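Local coordinates for protein DNA primase (Aquifex aeolicus, PDB 2AU3) that probably synthesises the short RNA primers that DNA polymerase extends during DNA replication, as a zinc-binding member of the DnaG primase family, at residues D66-V71 with L84-R89; F246-E251 with R343-S348; A385-F390 with I400-I405. All coordinates share one frame; numbering follows the deposited sequence.

Contact 1. Residues D66-V71 with L84-R89; sequences DAIKFV and LELAKR
Leu86 reaches from helix 79-90 toward helix 67-75 and meets Ile68 and Val71 there. Its CD1 methyl does most of the touching. Leu86 CD1 lies 3.8 Å from Ile68 CA, against the backbone of the first turn. Leu86 CD1 is also 3.9 Å from Ile68 CG1. Val71, one turn further on, brings up its CG2 methyl, 4.0 Å from Leu86 CD1. Val71 CG2 is also 4.1 Å from Leu86 CD2, so both branches of the leucine take part. Leu86 holds CG opposite its carbonyl carbon (chi1 -74°) and CD1 fully extended (chi2 -179°). This straight chain carries CD1 forward to Ile68. Val71 has CG2 beside its own backbone N, and this methyl faces the leucine; its CG1 lies anti to that nitrogen. The side chains cross at a slant and do not run alongside each other. The two helix segments pass at 115°, with axes 10.2 Å apart at closest approach. No hydrogen bond joins them, and all the residues that touch are buried.

The start of helix 67-75 is fixed by Asp66 at the N-cap. Asp66 OD1 accepts from Lys69 N at 2.9 Å, while its OD2 bonds to Tyr79 OH at the start of the partner helix. Lys69 NZ makes salt bridges to Asp110 and Asp114 of helix 101-122. Ile14 touches both Ala67 and Leu86, and Val19 and Tyr23 of helix 16-23 pack on Val71. The arrangement is a small apolar helix-helix packing within the CHC2 zinc-binding domain of a DnaG primase, next in the chain after its antiparallel zinc-ribbon sheet.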
loop_
_atom_site.group_PDB
_atom_site.type_symbol
_atom_site.label_atom_id
_atom_site.label_comp_id
_atom_site.label_asym_id
_atom_site.label_seq_id
_atom_site.Cartn_x
_atom_site.Cartn_y
_atom_site.Cartn_z
ATOM N N ASP A 66 10.689 -11.967 8.424
ATOM C CA ASP A 66 12.092 -11.922 8.823
ATOM C C ASP A 66 12.589 -13.295 9.276
ATOM O O ASP A 66 11.885 -14.320 9.147
ATOM C CB ASP A 66 12.364 -10.811 9.881
ATOM C CG ASP A 66 11.687 -11.091 11.239
ATOM O OD1 ASP A 66 11.172 -12.203 11.439
ATOM O OD2 ASP A 66 11.619 -10.250 12.175
ATOM N N ALA A 67 13.827 -13.321 9.760
ATOM C CA ALA A 67 14.458 -14.564 10.164
ATOM C C ALA A 67 13.772 -15.219 11.370
ATOM O O ALA A 67 13.551 -16.426 11.376
ATOM C CB ALA A 67 15.942 -14.323 10.455
ATOM N N ILE A 68 13.442 -14.431 12.392
ATOM C CA ILE A 68 12.760 -14.982 13.554
ATOM C C ILE A 68 11.443 -15.643 13.133
ATOM O O ILE A 68 11.075 -16.733 13.623
ATOM C CB ILE A 68 12.450 -13.876 14.583
ATOM C CG1 ILE A 68 13.757 -13.313 15.178
ATOM C CG2 ILE A 68 11.504 -14.435 15.687
ATOM C CD1 ILE A 68 13.572 -12.005 15.971
ATOM N N LYS A 69 10.723 -14.961 12.251
ATOM C CA LYS A 69 9.445 -15.445 11.771
ATOM C C LYS A 69 9.607 -16.765 11.011
ATOM O O LYS A 69 8.787 -17.670 11.166
ATOM C CB LYS A 69 8.784 -14.397 10.880
ATOM C CG LYS A 69 7.594 -14.927 10.115
ATOM C CD LYS A 69 6.592 -13.821 9.883
ATOM C CE LYS A 69 5.243 -14.379 9.526
ATOM N NZ LYS A 69 4.604 -13.513 8.506
ATOM N N PHE A 70 10.664 -16.889 10.204
ATOM C CA PHE A 70 10.920 -18.173 9.544
ATOM C C PHE A 70 11.010 -19.313 10.581
ATOM O O PHE A 70 10.401 -20.368 10.423
ATOM C CB PHE A 70 12.187 -18.160 8.676
ATOM C CG PHE A 70 12.492 -19.516 8.073
ATOM C CD1 PHE A 70 11.853 -19.937 6.900
ATOM C CD2 PHE A 70 13.342 -20.402 8.727
ATOM C CE1 PHE A 70 12.095 -21.207 6.359
ATOM C CE2 PHE A 70 13.596 -21.685 8.184
ATOM C CZ PHE A 70 12.963 -22.084 7.018
ATOM N N VAL A 71 11.811 -19.106 11.618
ATOM C CA VAL A 71 12.003 -20.141 12.635
ATOM C C VAL A 71 10.672 -20.454 13.322
ATOM O O VAL A 71 10.323 -21.642 13.521
ATOM C CB VAL A 71 13.116 -19.756 13.658
ATOM C CG1 VAL A 71 13.216 -20.801 14.793
ATOM C CG2 VAL A 71 14.446 -19.592 12.949
ATOM N N LEU A 84 13.621 -16.290 21.201
ATOM C CA LEU A 84 14.414 -16.788 22.332
ATOM C C LEU A 84 15.374 -17.869 21.873
ATOM O O LEU A 84 16.504 -17.930 22.328
ATOM C CB LEU A 84 13.511 -17.335 23.453
ATOM C CG LEU A 84 14.192 -17.733 24.788
ATOM C CD1 LEU A 84 15.197 -16.695 25.285
ATOM C CD2 LEU A 84 13.159 -18.016 25.871
ATOM N N GLU A 85 14.908 -18.731 20.980
ATOM C CA GLU A 85 15.750 -19.793 20.458
ATOM C C GLU A 85 16.936 -19.217 19.670
ATOM O O GLU A 85 18.077 -19.689 19.830
ATOM C CB GLU A 85 14.926 -20.760 19.604
ATOM C CG GLU A 85 15.714 -21.942 19.056
ATOM C CD GLU A 85 16.201 -22.900 20.139
ATOM O OE1 GLU A 85 15.709 -22.823 21.305
ATOM O OE2 GLU A 85 17.084 -23.741 19.813
ATOM N N LEU A 86 16.675 -18.183 18.854
ATOM C CA LEU A 86 17.742 -17.518 18.097
ATOM C C LEU A 86 18.695 -16.710 18.991
ATOM O O LEU A 86 19.896 -16.636 18.723
ATOM C CB LEU A 86 17.171 -16.619 16.987
ATOM C CG LEU A 86 16.613 -17.391 15.797
ATOM C CD1 LEU A 86 16.086 -16.469 14.728
ATOM C CD2 LEU A 86 17.640 -18.406 15.226
ATOM N N ALA A 87 18.154 -16.086 20.028
ATOM C CA ALA A 87 18.979 -15.311 20.954
ATOM C C ALA A 87 20.028 -16.201 21.627
ATOM O O ALA A 87 21.177 -15.801 21.750
ATOM C CB ALA A 87 18.110 -14.558 21.998
ATOM N N LYS A 88 19.632 -17.419 22.005
ATOM C CA LYS A 88 20.573 -18.400 22.548
ATOM C C LYS A 88 21.664 -18.760 21.532
ATOM O O LYS A 88 22.846 -18.751 21.862
ATOM C CB LYS A 88 19.838 -19.661 23.040
ATOM C CG LYS A 88 18.901 -19.402 24.225
ATOM C CD LYS A 88 18.327 -20.703 24.802
ATOM C CE LYS A 88 16.811 -20.619 24.973
ATOM N NZ LYS A 88 16.155 -21.953 25.220
ATOM N N ARG A 89 21.263 -19.037 20.290
ATOM C CA ARG A 89 22.223 -19.341 19.214
ATOM C C ARG A 89 23.217 -18.199 18.948
ATOM O O ARG A 89 24.346 -18.437 18.516
ATOM C CB ARG A 89 21.482 -19.664 17.915
ATOM C CG ARG A 89 20.813 -21.030 17.898
ATOM C CD ARG A 89 21.785 -22.200 18.110
ATOM N NE ARG A 89 22.769 -22.379 17.030
ATOM C CZ ARG A 89 22.476 -22.747 15.778
ATOM N NH1 ARG A 89 21.211 -22.942 15.414
ATOM N NH2 ARG A 89 23.449 -22.912 14.891
#

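Contact 2. Residues F246-E251 with R343-S348; sequences FAILVE and RLINSS
Ile345 overlaps Ile248 and Phe246, reaching from helix 338-347 onto one face of the strand region. Its two branches have separate targets. The CD1 methyl of Ile345 meets the CD1 methyl of Ile248 at 3.9 Å, end to end. The two isoleucine side chains cross at about a right angle. The CG2 methyl of Ile345 turns to the ring of Phe246, lying 4.3 Å from its CE1. Ile345 holds CG1 anti to its carbonyl carbon (chi1 -73°), which points the CG1 branch, ending in CD1, at Ile248 and CG2 at Phe246. Tyr291 of strand 289-293 meets both the Phe246 ring and Ile345. Strand 247-249 runs between strands 267-270 and 289-293 in the Toprim sheet. It leads to Glu251, predicted to bind catalytic magnesium.

Near the C-terminal part of the helix two serines share one carbonyl. Ser347 OG and Ser348 OG donate to Leu344 O at 3.0 and 2.8 Å, from opposite faces of its plane. Across the contact itself no hydrogen bond forms. Between the two segments the helix therefore meets the strand and the residue before it through methyl and ring contacts, which are apolar and carry little directional preference.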
loop_
_atom_site.group_PDB
_atom_site.type_symbol
_atom_site.label_atom_id
_atom_site.label_comp_id
_atom_site.label_asym_id
_atom_site.label_seq_id
_atom_site.Cartn_x
_atom_site.Cartn_y
_atom_site.Cartn_z
ATOM N N PHE A 246 8.312 8.716 -12.019
ATOM C CA PHE A 246 6.990 9.252 -11.691
ATOM C C PHE A 246 6.164 8.215 -10.939
ATOM O O PHE A 246 6.520 7.023 -10.912
ATOM C CB PHE A 246 6.256 9.745 -12.957
ATOM C CG PHE A 246 5.834 8.630 -13.906
ATOM C CD1 PHE A 246 4.519 8.148 -13.895
ATOM C CD2 PHE A 246 6.742 8.082 -14.825
ATOM C CE1 PHE A 246 4.116 7.136 -14.759
ATOM C CE2 PHE A 246 6.346 7.054 -15.710
ATOM C CZ PHE A 246 5.026 6.577 -15.670
ATOM N N ALA A 247 5.065 8.666 -10.348
ATOM C CA ALA A 247 4.133 7.784 -9.689
ATOM C C ALA A 247 2.787 7.955 -10.376
ATOM O O ALA A 247 2.506 9.019 -10.920
ATOM C CB ALA A 247 4.011 8.145 -8.198
ATOM N N ILE A 248 1.946 6.923 -10.306
ATOM C CA ILE A 248 0.565 7.039 -10.752
ATOM C C ILE A 248 -0.304 7.001 -9.485
ATOM O O ILE A 248 -0.106 6.143 -8.665
ATOM C CB ILE A 248 0.191 5.873 -11.717
ATOM C CG1 ILE A 248 1.041 5.934 -12.999
ATOM C CG2 ILE A 248 -1.367 5.899 -12.022
ATOM C CD1 ILE A 248 1.186 4.562 -13.778
ATOM N N LEU A 249 -1.189 7.997 -9.303
ATOM C CA LEU A 249 -2.117 8.014 -8.190
ATOM C C LEU A 249 -3.491 7.586 -8.653
ATOM O O LEU A 249 -4.070 8.175 -9.566
ATOM C CB LEU A 249 -2.154 9.425 -7.522
ATOM C CG LEU A 249 -3.149 9.677 -6.373
ATOM C CD1 LEU A 249 -2.721 8.990 -5.064
ATOM C CD2 LEU A 249 -3.368 11.219 -6.173
ATOM N N VAL A 250 -3.995 6.509 -8.054
ATOM C CA VAL A 250 -5.345 6.022 -8.340
ATOM C C VAL A 250 -6.171 6.196 -7.080
ATOM O O VAL A 250 -5.605 6.513 -6.028
ATOM C CB VAL A 250 -5.353 4.521 -8.813
ATOM C CG1 VAL A 250 -4.595 4.352 -10.135
ATOM C CG2 VAL A 250 -4.772 3.579 -7.743
ATOM N N GLU A 251 -7.493 5.993 -7.164
ATOM C CA GLU A 251 -8.379 6.377 -6.054
ATOM C C GLU A 251 -8.373 5.440 -4.871
ATOM O O GLU A 251 -8.517 5.884 -3.726
ATOM C CB GLU A 251 -9.830 6.553 -6.517
ATOM C CG GLU A 251 -10.000 7.557 -7.645
ATOM C CD GLU A 251 -11.446 8.018 -7.843
ATOM O OE1 GLU A 251 -11.963 8.748 -6.966
ATOM O OE2 GLU A 251 -12.042 7.679 -8.898
ATOM N N ARG A 343 -0.141 3.797 -22.619
ATOM C CA ARG A 343 -0.093 4.846 -23.617
ATOM C C ARG A 343 -0.936 6.087 -23.246
ATOM O O ARG A 343 -0.481 7.226 -23.431
ATOM C CB ARG A 343 -0.450 4.296 -25.002
ATOM C CG ARG A 343 0.492 3.134 -25.459
ATOM C CD ARG A 343 1.947 3.559 -25.713
ATOM N NE ARG A 343 2.022 4.792 -26.515
ATOM C CZ ARG A 343 1.994 4.840 -27.848
ATOM N NH1 ARG A 343 1.899 3.726 -28.562
ATOM N NH2 ARG A 343 2.048 6.017 -28.471
ATOM N N LEU A 344 -2.153 5.876 -22.740
ATOM C CA LEU A 344 -3.011 6.995 -22.299
ATOM C C LEU A 344 -2.274 7.850 -21.248
ATOM O O LEU A 344 -2.270 9.099 -21.287
ATOM C CB LEU A 344 -4.308 6.460 -21.690
ATOM C CG LEU A 344 -5.329 7.564 -21.298
ATOM C CD1 LEU A 344 -5.857 8.239 -22.562
ATOM C CD2 LEU A 344 -6.483 6.991 -20.494
ATOM N N ILE A 345 -1.674 7.152 -20.292
ATOM C CA ILE A 345 -0.981 7.788 -19.203
ATOM C C ILE A 345 0.177 8.623 -19.767
ATOM O O ILE A 345 0.260 9.835 -19.515
ATOM C CB ILE A 345 -0.522 6.717 -18.185
ATOM C CG1 ILE A 345 -1.734 6.190 -17.408
ATOM C CG2 ILE A 345 0.560 7.285 -17.224
ATOM C CD1 ILE A 345 -1.456 4.928 -16.569
ATOM N N ASN A 346 1.018 7.990 -20.584
ATOM C CA ASN A 346 2.097 8.704 -21.267
ATOM C C ASN A 346 1.698 9.913 -22.137
ATOM O O ASN A 346 2.390 10.959 -22.128
ATOM C CB ASN A 346 2.964 7.729 -22.069
ATOM C CG ASN A 346 4.228 8.392 -22.622
ATOM O OD1 ASN A 346 5.193 8.616 -21.886
ATOM N ND2 ASN A 346 4.221 8.718 -23.924
ATOM N N SER A 347 0.588 9.782 -22.866
ATOM C CA SER A 347 0.084 10.837 -23.752
ATOM C C SER A 347 -0.536 12.033 -23.007
ATOM O O SER A 347 -0.830 13.070 -23.617
ATOM C CB SER A 347 -0.954 10.262 -24.725
ATOM O OG SER A 347 -2.253 10.173 -24.108
ATOM N N SER A 348 -0.754 11.868 -21.701
ATOM C CA SER A 348 -1.364 12.898 -20.867
ATOM C C SER A 348 -0.422 14.083 -20.592
ATOM O O SER A 348 0.671 13.903 -20.062
ATOM C CB SER A 348 -1.852 12.282 -19.554
ATOM O OG SER A 348 -2.880 11.332 -19.792
#

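Contact 3. Residues A385-F390 with I400-I405; sequences ALASEF and ILLMKI
The DnaG helical domain provides this contact, in which the short helix 398-401 packs on helix 380-394 and ends in a Schellman motif. Leu401 is the main side chain on the short helix. It holds CG anti to its carbonyl carbon (chi1 -57°) and extends toward the longer helix, where its two methyls divide the work. Leu401 CD1 lies 3.4 Å from Ala387 O, a close approach to the backbone of the longer helix. Leu401 CD1 also sits 4.0 Å from Phe390 CB. Leu401 CD2 turns to the aromatic ring and lies 3.8 Å from Phe390 CD2. Phenylalanine and leucine cross at a slant.

Phe390 has CG anti to its backbone N (chi1 -157°). The ring stacks on Phe370 of helix 363-374 and also meets Tyr394. Val396, in the loop between the two helices, touches both Phe390 and Leu401. The cluster thus joins the paired helices to an earlier helix of the same domain.

The chain leaves the helix just after Leu401. Leu402 is the first residue outside helical geometry. Met403 follows with positive phi and is the C-prime residue. Met403 N bonds to Ile400 O at 3.2 Å, and Lys404 N bonds back to Glu399 O. No hydrogen bond links the two segments, and their contact is mainly apolar packing, with one methyl against a backbone carbonyl oxygen. Leu402 adds a second point of touch beside Leu401, with its CD2 methyl 3.8 Å from Ala387 CB.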
loop_
_atom_site.group_PDB
_atom_site.type_symbol
_atom_site.label_atom_id
_atom_site.label_comp_id
_atom_site.label_asym_id
_atom_site.label_seq_id
_atom_site.Cartn_x
_atom_site.Cartn_y
_atom_site.Cartn_z
ATOM N N ALA A 385 7.101 32.206 -14.833
ATOM C CA ALA A 385 7.264 31.733 -16.205
ATOM C C ALA A 385 5.945 31.220 -16.744
ATOM O O ALA A 385 5.609 31.447 -17.907
ATOM C CB ALA A 385 8.298 30.637 -16.257
ATOM N N LEU A 386 5.195 30.537 -15.880
ATOM C CA LEU A 386 3.885 30.036 -16.272
ATOM C C LEU A 386 2.929 31.204 -16.491
ATOM O O LEU A 386 2.224 31.244 -17.498
ATOM C CB LEU A 386 3.342 29.021 -15.247
ATOM C CG LEU A 386 4.080 27.671 -15.235
ATOM C CD1 LEU A 386 3.737 26.823 -13.982
ATOM C CD2 LEU A 386 3.855 26.861 -16.518
ATOM N N ALA A 387 2.940 32.175 -15.577
ATOM C CA ALA A 387 2.101 33.353 -15.730
ATOM C C ALA A 387 2.474 34.099 -17.008
ATOM O O ALA A 387 1.601 34.490 -17.768
ATOM C CB ALA A 387 2.204 34.271 -14.515
ATOM N N SER A 388 3.776 34.261 -17.254
ATOM C CA SER A 388 4.248 34.983 -18.434
ATOM C C SER A 388 3.749 34.351 -19.725
ATOM O O SER A 388 3.303 35.057 -20.620
ATOM C CB SER A 388 5.776 35.078 -18.449
ATOM O OG SER A 388 6.228 35.764 -17.310
ATOM N N GLU A 389 3.826 33.027 -19.805
ATOM C CA GLU A 389 3.427 32.288 -21.001
ATOM C C GLU A 389 1.941 32.493 -21.308
ATOM O O GLU A 389 1.565 32.750 -22.462
ATOM C CB GLU A 389 3.733 30.793 -20.821
ATOM C CG GLU A 389 4.035 30.029 -22.103
ATOM C CD GLU A 389 4.113 28.510 -21.899
ATOM O OE1 GLU A 389 4.565 28.057 -20.821
ATOM O OE2 GLU A 389 3.729 27.760 -22.828
ATOM N N PHE A 390 1.105 32.384 -20.267
ATOM C CA PHE A 390 -0.337 32.571 -20.392
ATOM C C PHE A 390 -0.676 34.024 -20.786
ATOM O O PHE A 390 -1.527 34.252 -21.650
ATOM C CB PHE A 390 -1.027 32.222 -19.080
ATOM C CG PHE A 390 -2.479 31.862 -19.223
ATOM C CD1 PHE A 390 -2.870 30.533 -19.274
ATOM C CD2 PHE A 390 -3.459 32.851 -19.253
ATOM C CE1 PHE A 390 -4.225 30.182 -19.380
ATOM C CE2 PHE A 390 -4.819 32.515 -19.355
ATOM C CZ PHE A 390 -5.202 31.174 -19.423
ATOM N N ILE A 400 -4.004 39.947 -12.964
ATOM C CA ILE A 400 -5.138 39.019 -12.861
ATOM C C ILE A 400 -4.635 37.598 -12.553
ATOM O O ILE A 400 -5.122 36.932 -11.635
ATOM C CB ILE A 400 -5.977 39.005 -14.185
ATOM C CG1 ILE A 400 -6.634 40.373 -14.466
ATOM C CG2 ILE A 400 -6.997 37.849 -14.181
ATOM C CD1 ILE A 400 -7.416 40.980 -13.288
ATOM N N LEU A 401 -3.646 37.157 -13.329
ATOM C CA LEU A 401 -3.048 35.842 -13.182
ATOM C C LEU A 401 -2.344 35.615 -11.838
ATOM O O LEU A 401 -2.352 34.504 -11.310
ATOM C CB LEU A 401 -2.074 35.567 -14.331
ATOM C CG LEU A 401 -2.630 35.656 -15.757
ATOM C CD1 LEU A 401 -1.498 35.444 -16.765
ATOM C CD2 LEU A 401 -3.769 34.645 -15.966
ATOM N N LEU A 402 -1.729 36.658 -11.299
ATOM C CA LEU A 402 -1.031 36.541 -10.019
ATOM C C LEU A 402 -1.944 36.841 -8.820
ATOM O O LEU A 402 -1.486 36.864 -7.672
ATOM C CB LEU A 402 0.222 37.416 -10.007
ATOM C CG LEU A 402 1.314 36.977 -10.980
ATOM C CD1 LEU A 402 2.629 37.679 -10.678
ATOM C CD2 LEU A 402 1.509 35.448 -10.953
ATOM N N MET A 403 -3.236 37.031 -9.104
ATOM C CA MET A 403 -4.262 37.300 -8.095
ATOM C C MET A 403 -3.928 38.521 -7.223
ATOM O O MET A 403 -4.192 38.529 -6.012
ATOM C CB MET A 403 -4.580 36.040 -7.257
ATOM C CG MET A 403 -5.643 35.119 -7.902
ATOM S SD MET A 403 -6.181 33.664 -6.921
ATOM C CE MET A 403 -4.672 32.767 -6.757
ATOM N N LYS A 404 -3.347 39.539 -7.865
ATOM C CA LYS A 404 -3.039 40.830 -7.243
ATOM C C LYS A 404 -4.295 41.691 -7.159
ATOM O O LYS A 404 -4.825 42.126 -8.185
ATOM C CB LYS A 404 -1.964 41.583 -8.038
ATOM C CG LYS A 404 -0.860 40.708 -8.608
ATOM C CD LYS A 404 0.432 41.490 -8.805
ATOM C CE LYS A 404 1.655 40.580 -8.700
ATOM N NZ LYS A 404 2.377 40.708 -7.414
ATOM N N ILE A 405 -4.740 41.953 -5.929
ATOM C CA ILE A 405 -6.006 42.649 -5.666
ATOM C C ILE A 405 -5.887 44.174 -5.805
ATOM O O ILE A 405 -4.938 44.685 -6.404
ATOM C CB ILE A 405 -6.543 42.267 -4.261
ATOM C CG1 ILE A 405 -6.776 40.749 -4.166
ATOM C CG2 ILE A 405 -7.834 43.033 -3.945
ATOM C CD1 ILE A 405 -6.141 40.097 -2.957
#

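From the N terminus, the three contacts follow one another in series; none nests in or crosses another. Contact 1 closes a short connection of 12 residues, mostly helical, within the zinc-binding domain. Contact 2 spans 91 residues. It brings helix 338-347 back to strand 247-249 after the chain has passed through much of the Toprim fold. Contact 3 closes a nine-residue link between the last two helices of the modelled chain. Contacts 1 and 3 lie on opposite sides of the chain's centre, with centres 62 Å apart. Contacts 2 and 3 share a side, and their nearest atoms are about 14 Å apart.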